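Local coordinates for group II chitinase (Ostrinia furnacalis, PDB 6JAV), which probably cleaves internal bonds of chitin as a family 18 glycoside hydrolase, represented here by one catalytic domain of a larger protein in complex with an inhibitor, at residues E326-K329 with K330-F334; M344-A347 with L348-D352; N366-K369 with T370-N374. All blocks are in the same frame, centred on the assembly; numbering follows the deposited sequence.

Contact 1. Residues E326-K329 with K330-F334; sequences EIIK and KKVNF
Ile328 and Val332 illustrate how one turn of helix sets two branched side chains beside each other: their CG2 methyls meet at 4.3 Å, on the buried side. The CG2 branch of Val332 also lies 3.3 Å from Ile328 O, because CG1 stands anti to the backbone N (chi1 178°) and leaves CG2 beside that N, which bonds to the same carbonyl. Both residues pack against Ile368 on helix 363-373, and Ile328 also touches Met248 of strand 244-257.

Ile327 makes looser contacts with the aliphatic parts of two lysines. Its CD1 comes within 4.2 Å of Lys330 CB, and its CG1 within 4.3 Å of Lys331 CE. Lys331 is extended beyond CG, which carries its ammonium through buried surroundings to a salt bridge with Asp323 and a bond to Ala212 O. Lys330 instead bends at chi2 (90°) and again at its end, where NZ reaches Gln307 O.

The backbone supplies the hydrogen bonds. Lys331 N binds Ile327 O at 2.8 Å, Val332 N binds Ile328 O at 2.8 Å, and Asn333 N binds Lys329 O at 2.9 Å. The bond from Lys330 N to Glu326 O is longer, 3.2 Å, though still fairly straight.

Such i to i+4 bonding, with an apolar face turned inward, Lys331 buried at its border and Lys329 and Lys330 more exposed, belongs to an amphipathic outer helix of the family 18 TIM barrel.

Contact 2. Residues M344-A347 with L348-D352; sequences MIWA and LDLDD
Ile345 reaches forward from the end of a strand to Leu348, its CD1 lying 3.8 Å from Leu348 N and 4.1 Å from Leu348 CD2. This is the close-packed, inner part of the contact. CG1 of Ile345 takes the crowded position between backbone N and carbonyl carbon; chi1 (61°) sends it toward the turn, and an unstaggered chi2 of 143° sets CD1 against Leu348. Ile368 and Met250 also touch this side chain.

On the other side Trp346 is the one partly exposed residue, its side chain about 5 Å from the bound inhibitor, though Leu350 still meets it closely. Leu350 CD1 approaches the indole obliquely, 3.8 Å from Trp346 CD1, while Ala347 CB sits over one ring face, offset toward the rim.

The peptide between Trp346 and Ala347 is cis, a feature familiar at the corresponding tryptophan of family 18 chitinases. A type I turn follows, closed by Leu350 N to Ala347 O at 3.1 Å, with the donor well above the carbonyl plane.

Polar balance is uneven: Ala347 N is buried without a partner, whereas Asp349 is gripped by Thr14 and Arg20. The cis peptide and the turn together probably help set the indole's position beside the inhibitor site.

Contact 3. Residues N366-K369 with T370-N374; sequences NAIK and TELLN
Ile368 and Leu372 lie side by side and point the same way, with CG2 of the isoleucine 3.9 Å from CD1 of the leucine. In Ile368 the CG2 branch is anti to the backbone N, leaning toward the next turn, and this brings it to the leucine; the pair also packs on Leu9 of strand 8-14. Leu372 CG rests 3.4 Å from Ile368 O, whose carbonyl accepts Leu372 N at 2.9 Å.

Lys369 and Leu373 meet differently. Their side chains cross obliquely, and Leu373 CD1 touches the lysine at CG (3.9 Å) and again at CE. With all its torsions near 180°, Lys369 runs straight past the leucine until NZ reaches Ser34 O.

This is the last helix of the TIM barrel, following its eighth barrel strand, with an apolar side turned to the barrel and a polar side turned outward. On that outward side, Asn366 and Thr370 are joined through a water: Thr370 OG1 donates to it at 2.8 Å, and the water donates to Asn366 OD1 at the same distance. Asn366 ND2 is held by His362 O.

Glu371 bends at chi2 (60°), its carboxylate making a salt bridge with Lys336. At the helix end, Leu373 N still bonds to Lys369 O at 3.0 Å, but the angle at the hydrogen falls to 149°, and Asn374 N turns to Glu371 O at 3.2 Å.

The three contacts follow one another along the chain and trace the closing part of the TIM barrel: helix 325-337 carries contact 1, strand 342-346 leads into contact 2, and helix 363-373 carries contact 3. The two helical contacts are neighbours, their centres about 9 Å apart, and Ile328 CG2 comes within 3.3 Å of Ile368 CG1. Contact 2 lies deeper, about 16 Å from contact 1 and 15 Å from contact 3 between centres. It touches contact 3 through Ile345 CG2 and Ile368 CD1, 3.4 Å apart, but does not touch contact 1. Ile368 therefore links the outer helices to the strand whose far end borders the inhibitor pocket.

Contact 1. Residues E326-K329 with K330-F334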
loop_
_atom_site.group_PDB
_atom_site.type_symbol
_atom_site.label_atom_id
_atom_site.label_comp_id
_atom_site.label_asym_id
_atom_site.label_seq_id
_atom_site.Cartn_x
_atom_site.Cartn_y
_atom_site.Cartn_z
ATOM N N GLU A 326 2.385 -17.204 7.997
ATOM C CA GLU A 326 3.776 -17.638 8.110
ATOM C C GLU A 326 4.733 -16.632 7.459
ATOM O O GLU A 326 5.723 -16.205 8.079
ATOM C CB GLU A 326 3.941 -19.029 7.497
ATOM C CG GLU A 326 5.319 -19.608 7.743
ATOM C CD GLU A 326 5.574 -20.886 6.965
ATOM O OE1 GLU A 326 5.909 -21.906 7.603
ATOM O OE2 GLU A 326 5.459 -20.860 5.718
ATOM N N ILE A 327 4.467 -16.248 6.205
ATOM C CA ILE A 327 5.392 -15.324 5.548
ATOM C C ILE A 327 5.325 -13.935 6.175
ATOM O O ILE A 327 6.336 -13.220 6.212
ATOM C CB ILE A 327 5.212 -15.293 4.019
ATOM C CG1 ILE A 327 6.470 -14.762 3.309
ATOM C CG2 ILE A 327 4.004 -14.433 3.626
ATOM C CD1 ILE A 327 7.682 -15.692 3.427
ATOM N N ILE A 328 4.159 -13.538 6.693
ATOM C CA ILE A 328 4.050 -12.253 7.378
ATOM C C ILE A 328 4.978 -12.220 8.584
ATOM O O ILE A 328 5.685 -11.220 8.819
ATOM C CB ILE A 328 2.578 -12.002 7.754
ATOM C CG1 ILE A 328 1.735 -11.691 6.503
ATOM C CG2 ILE A 328 2.481 -10.920 8.816
ATOM C CD1 ILE A 328 1.997 -10.361 5.810
ATOM N N LYS A 329 5.007 -13.300 9.376
ATOM C CA LYS A 329 5.921 -13.330 10.509
ATOM C C LYS A 329 7.368 -13.207 10.051
ATOM O O LYS A 329 8.172 -12.499 10.682
ATOM C CB LYS A 329 5.727 -14.600 11.343
ATOM C CG LYS A 329 4.404 -14.638 12.088
ATOM C CD LYS A 329 4.007 -16.079 12.354
ATOM C CE LYS A 329 3.107 -16.221 13.568
ATOM N NZ LYS A 329 3.147 -17.621 14.106
ATOM N N LYS A 330 7.720 -13.870 8.945
ATOM C CA LYS A 330 9.075 -13.745 8.407
ATOM C C LYS A 330 9.361 -12.299 7.986
ATOM O O LYS A 330 10.433 -11.744 8.277
ATOM C CB LYS A 330 9.233 -14.700 7.225
ATOM C CG LYS A 330 10.597 -14.717 6.578
ATOM C CD LYS A 330 11.505 -15.740 7.223
ATOM C CE LYS A 330 12.860 -15.793 6.531
ATOM N NZ LYS A 330 12.817 -16.446 5.205
ATOM N N LYS A 331 8.412 -11.679 7.287
ATOM C CA LYS A 331 8.581 -10.298 6.865
ATOM C C LYS A 331 8.721 -9.347 8.050
ATOM O O LYS A 331 9.529 -8.407 8.000
ATOM C CB LYS A 331 7.427 -9.875 5.950
ATOM C CG LYS A 331 7.490 -10.499 4.585
ATOM C CD LYS A 331 6.348 -10.028 3.703
ATOM C CE LYS A 331 6.517 -10.546 2.283
ATOM N NZ LYS A 331 5.500 -9.986 1.349
ATOM N N VAL A 332 7.944 -9.549 9.118
ATOM C CA VAL A 332 8.066 -8.675 10.289
ATOM C C VAL A 332 9.393 -8.901 11.014
ATOM O O VAL A 332 9.997 -7.955 11.525
ATOM C CB VAL A 332 6.830 -8.777 11.205
ATOM C CG1 VAL A 332 6.997 -7.903 12.426
ATOM C CG2 VAL A 332 5.560 -8.360 10.431
ATOM N N ASN A 333 9.872 -10.149 11.082
ATOM C CA ASN A 333 11.213 -10.358 11.632
ATOM C C ASN A 333 12.267 -9.644 10.793
ATOM O O ASN A 333 13.241 -9.109 11.341
ATOM C CB ASN A 333 11.503 -11.851 11.737
ATOM C CG ASN A 333 10.922 -12.451 13.006
ATOM O OD1 ASN A 333 10.061 -13.331 12.954
ATOM N ND2 ASN A 333 11.381 -11.967 14.152
ATOM N N PHE A 334 12.062 -9.580 9.473
ATOM C CA PHE A 334 12.955 -8.818 8.592
ATOM C C PHE A 334 12.917 -7.327 8.933
ATOM O O PHE A 334 13.965 -6.679 9.055
ATOM C CB PHE A 334 12.538 -9.093 7.145
ATOM C CG PHE A 334 13.215 -8.248 6.111
ATOM C CD1 PHE A 334 14.443 -8.641 5.582
ATOM C CD2 PHE A 334 12.609 -7.102 5.602
ATOM C CE1 PHE A 334 15.065 -7.891 4.581
ATOM C CE2 PHE A 334 13.246 -6.337 4.609
ATOM C CZ PHE A 334 14.478 -6.745 4.100
#

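Contact 2. Residues M344-A347 with L348-D352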
loop_
_atom_site.group_PDB
_atom_site.type_symbol
_atom_site.label_atom_id
_atom_site.label_comp_id
_atom_site.label_asym_id
_atom_site.label_seq_id
_atom_site.Cartn_x
_atom_site.Cartn_y
_atom_site.Cartn_z
ATOM N N MET A 344 3.494 -1.530 7.118
ATOM C CA MET A 344 2.334 -0.870 6.525
ATOM C C MET A 344 1.497 -1.947 5.867
ATOM O O MET A 344 2.048 -2.923 5.341
ATOM C CB MET A 344 2.785 0.161 5.476
ATOM C CG MET A 344 1.673 0.840 4.685
ATOM S SD MET A 344 1.269 -0.078 3.168
ATOM C CE MET A 344 2.541 0.534 2.057
ATOM N N ILE A 345 0.160 -1.776 5.865
ATOM C CA ILE A 345 -0.714 -2.737 5.188
ATOM C C ILE A 345 -1.613 -2.045 4.176
ATOM O O ILE A 345 -2.174 -0.975 4.437
ATOM C CB ILE A 345 -1.565 -3.592 6.155
ATOM C CG1 ILE A 345 -2.503 -2.737 7.018
ATOM C CG2 ILE A 345 -0.658 -4.464 7.008
ATOM C CD1 ILE A 345 -3.871 -3.408 7.255
ATOM N N TRP A 346 -1.767 -2.693 3.026
ATOM C CA TRP A 346 -2.805 -2.393 2.056
ATOM C C TRP A 346 -3.682 -3.629 2.015
ATOM O O TRP A 346 -3.279 -4.641 1.424
ATOM C CB TRP A 346 -2.222 -2.164 0.651
ATOM C CG TRP A 346 -3.369 -1.737 -0.240
ATOM C CD1 TRP A 346 -4.251 -2.553 -0.945
ATOM C CD2 TRP A 346 -3.851 -0.409 -0.395
ATOM N NE1 TRP A 346 -5.208 -1.776 -1.562
ATOM C CE2 TRP A 346 -4.987 -0.461 -1.229
ATOM C CE3 TRP A 346 -3.430 0.829 0.097
ATOM C CZ2 TRP A 346 -5.684 0.688 -1.597
ATOM C CZ3 TRP A 346 -4.121 1.966 -0.273
ATOM C CH2 TRP A 346 -5.233 1.883 -1.107
ATOM N N ALA A 347 -4.893 -3.582 2.591
ATOM C CA ALA A 347 -5.525 -2.453 3.277
ATOM C C ALA A 347 -6.429 -3.117 4.343
ATOM O O ALA A 347 -6.644 -4.343 4.322
ATOM C CB ALA A 347 -6.366 -1.630 2.310
ATOM N N LEU A 348 -6.951 -2.316 5.270
ATOM C CA LEU A 348 -7.720 -2.858 6.397
ATOM C C LEU A 348 -8.851 -3.774 5.935
ATOM O O LEU A 348 -9.090 -4.832 6.540
ATOM C CB LEU A 348 -8.306 -1.688 7.196
ATOM C CG LEU A 348 -7.316 -0.994 8.119
ATOM C CD1 LEU A 348 -7.817 0.415 8.519
ATOM C CD2 LEU A 348 -7.034 -1.850 9.351
ATOM N N ASP A 349 -9.549 -3.379 4.875
ATOM C CA ASP A 349 -10.783 -4.039 4.453
ATOM C C ASP A 349 -10.534 -5.293 3.644
ATOM O O ASP A 349 -11.502 -5.920 3.201
ATOM C CB ASP A 349 -11.572 -3.063 3.574
ATOM C CG ASP A 349 -10.709 -2.466 2.479
ATOM O OD1 ASP A 349 -10.043 -1.431 2.740
ATOM O OD2 ASP A 349 -10.632 -3.037 1.377
ATOM N N LEU A 350 -9.278 -5.703 3.461
ATOM C CA LEU A 350 -8.976 -6.878 2.663
ATOM C C LEU A 350 -8.548 -8.079 3.493
ATOM O O LEU A 350 -8.626 -9.208 2.991
ATOM C CB LEU A 350 -7.908 -6.561 1.600
ATOM C CG LEU A 350 -8.283 -5.393 0.652
ATOM C CD1 LEU A 350 -7.066 -4.947 -0.181
ATOM C CD2 LEU A 350 -9.446 -5.774 -0.278
ATOM N N ASP A 351 -8.069 -7.867 4.716
ATOM C CA ASP A 351 -7.817 -8.952 5.668
ATOM C C ASP A 351 -9.159 -9.571 6.064
ATOM O O ASP A 351 -10.221 -9.023 5.769
ATOM C CB ASP A 351 -7.082 -8.358 6.878
ATOM C CG ASP A 351 -6.449 -9.383 7.822
ATOM O OD1 ASP A 351 -6.398 -10.606 7.546
ATOM O OD2 ASP A 351 -5.990 -8.898 8.878
ATOM N N ASP A 352 -9.123 -10.725 6.725
ATOM C CA ASP A 352 -10.359 -11.410 7.137
ATOM C C ASP A 352 -10.871 -10.823 8.458
ATOM O O ASP A 352 -10.859 -11.455 9.520
ATOM C CB ASP A 352 -10.108 -12.911 7.231
ATOM C CG ASP A 352 -11.380 -13.700 7.492
ATOM O OD1 ASP A 352 -12.490 -13.153 7.277
ATOM O OD2 ASP A 352 -11.266 -14.870 7.934
#

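Contact 3. Residues N366-K369 with T370-N374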
loop_
_atom_site.group_PDB
_atom_site.type_symbol
_atom_site.label_atom_id
_atom_site.label_comp_id
_atom_site.label_asym_id
_atom_site.label_seq_id
_atom_site.Cartn_x
_atom_site.Cartn_y
_atom_site.Cartn_z
ATOM N N ASN A 366 -3.295 -9.139 12.828
ATOM C CA ASN A 366 -2.886 -9.596 14.159
ATOM C C ASN A 366 -1.521 -10.280 14.141
ATOM O O ASN A 366 -0.760 -10.166 15.108
ATOM C CB ASN A 366 -3.939 -10.513 14.777
ATOM C CG ASN A 366 -4.952 -9.748 15.572
ATOM O OD1 ASN A 366 -4.629 -9.176 16.623
ATOM N ND2 ASN A 366 -6.197 -9.719 15.087
ATOM N N ALA A 367 -1.213 -11.026 13.083
ATOM C CA ALA A 367 0.115 -11.646 12.993
ATOM C C ALA A 367 1.205 -10.577 12.956
ATOM O O ALA A 367 2.252 -10.722 13.605
ATOM C CB ALA A 367 0.202 -12.550 11.759
ATOM N N ILE A 368 0.972 -9.492 12.216
ATOM C CA ILE A 368 1.938 -8.395 12.179
ATOM C C ILE A 368 2.115 -7.790 13.563
ATOM O O ILE A 368 3.247 -7.585 14.027
ATOM C CB ILE A 368 1.511 -7.325 11.156
ATOM C CG1 ILE A 368 1.488 -7.879 9.734
ATOM C CG2 ILE A 368 2.455 -6.094 11.256
ATOM C CD1 ILE A 368 0.827 -6.956 8.714
ATOM N N LYS A 369 1.001 -7.447 14.228
ATOM C CA LYS A 369 1.074 -6.835 15.549
ATOM C C LYS A 369 1.840 -7.723 16.521
ATOM O O LYS A 369 2.736 -7.253 17.242
ATOM C CB LYS A 369 -0.344 -6.555 16.066
ATOM C CG LYS A 369 -0.361 -6.189 17.532
ATOM C CD LYS A 369 -1.784 -5.882 17.955
ATOM C CE LYS A 369 -1.864 -5.539 19.438
ATOM N NZ LYS A 369 -3.287 -5.324 19.842
ATOM N N THR A 370 1.493 -9.009 16.560
ATOM C CA THR A 370 2.124 -9.904 17.521
ATOM C C THR A 370 3.620 -10.008 17.266
ATOM O O THR A 370 4.424 -9.981 18.212
ATOM C CB THR A 370 1.468 -11.272 17.439
ATOM O OG1 THR A 370 0.113 -11.141 17.878
ATOM C CG2 THR A 370 2.206 -12.277 18.341
ATOM N N GLU A 371 4.022 -10.092 15.996
ATOM C CA GLU A 371 5.446 -10.191 15.711
ATOM C C GLU A 371 6.178 -8.881 16.006
ATOM O O GLU A 371 7.301 -8.900 16.523
ATOM C CB GLU A 371 5.666 -10.696 14.289
ATOM C CG GLU A 371 7.107 -11.193 14.026
ATOM C CD GLU A 371 7.539 -12.362 14.933
ATOM O OE1 GLU A 371 6.785 -13.350 15.061
ATOM O OE2 GLU A 371 8.646 -12.298 15.506
ATOM N N LEU A 372 5.562 -7.727 15.713
ATOM C CA LEU A 372 6.208 -6.457 16.043
ATOM C C LEU A 372 6.423 -6.311 17.539
ATOM O O LEU A 372 7.418 -5.700 17.963
ATOM C CB LEU A 372 5.353 -5.283 15.560
ATOM C CG LEU A 372 5.422 -4.993 14.061
ATOM C CD1 LEU A 372 4.434 -3.872 13.748
ATOM C CD2 LEU A 372 6.849 -4.565 13.654
ATOM N N LEU A 373 5.498 -6.825 18.351
ATOM C CA LEU A 373 5.575 -6.712 19.803
ATOM C C LEU A 373 6.433 -7.796 20.434
ATOM O O LEU A 373 6.756 -7.693 21.622
ATOM C CB LEU A 373 4.177 -6.710 20.429
ATOM C CG LEU A 373 3.331 -5.490 20.054
ATOM C CD1 LEU A 373 1.920 -5.621 20.598
ATOM C CD2 LEU A 373 3.977 -4.202 20.552
ATOM N N ASN A 374 6.835 -8.794 19.670
ATOM C CA ASN A 374 7.698 -9.850 20.178
ATOM C C ASN A 374 9.143 -9.345 20.204
ATOM O O ASN A 374 9.664 -8.933 19.159
ATOM C CB ASN A 374 7.535 -11.045 19.248
ATOM C CG ASN A 374 8.468 -12.171 19.563
ATOM O OD1 ASN A 374 9.213 -12.108 20.518
ATOM N ND2 ASN A 374 8.435 -13.215 18.746
HETATM O O HOH W 1 -2.146 -9.487 17.917
#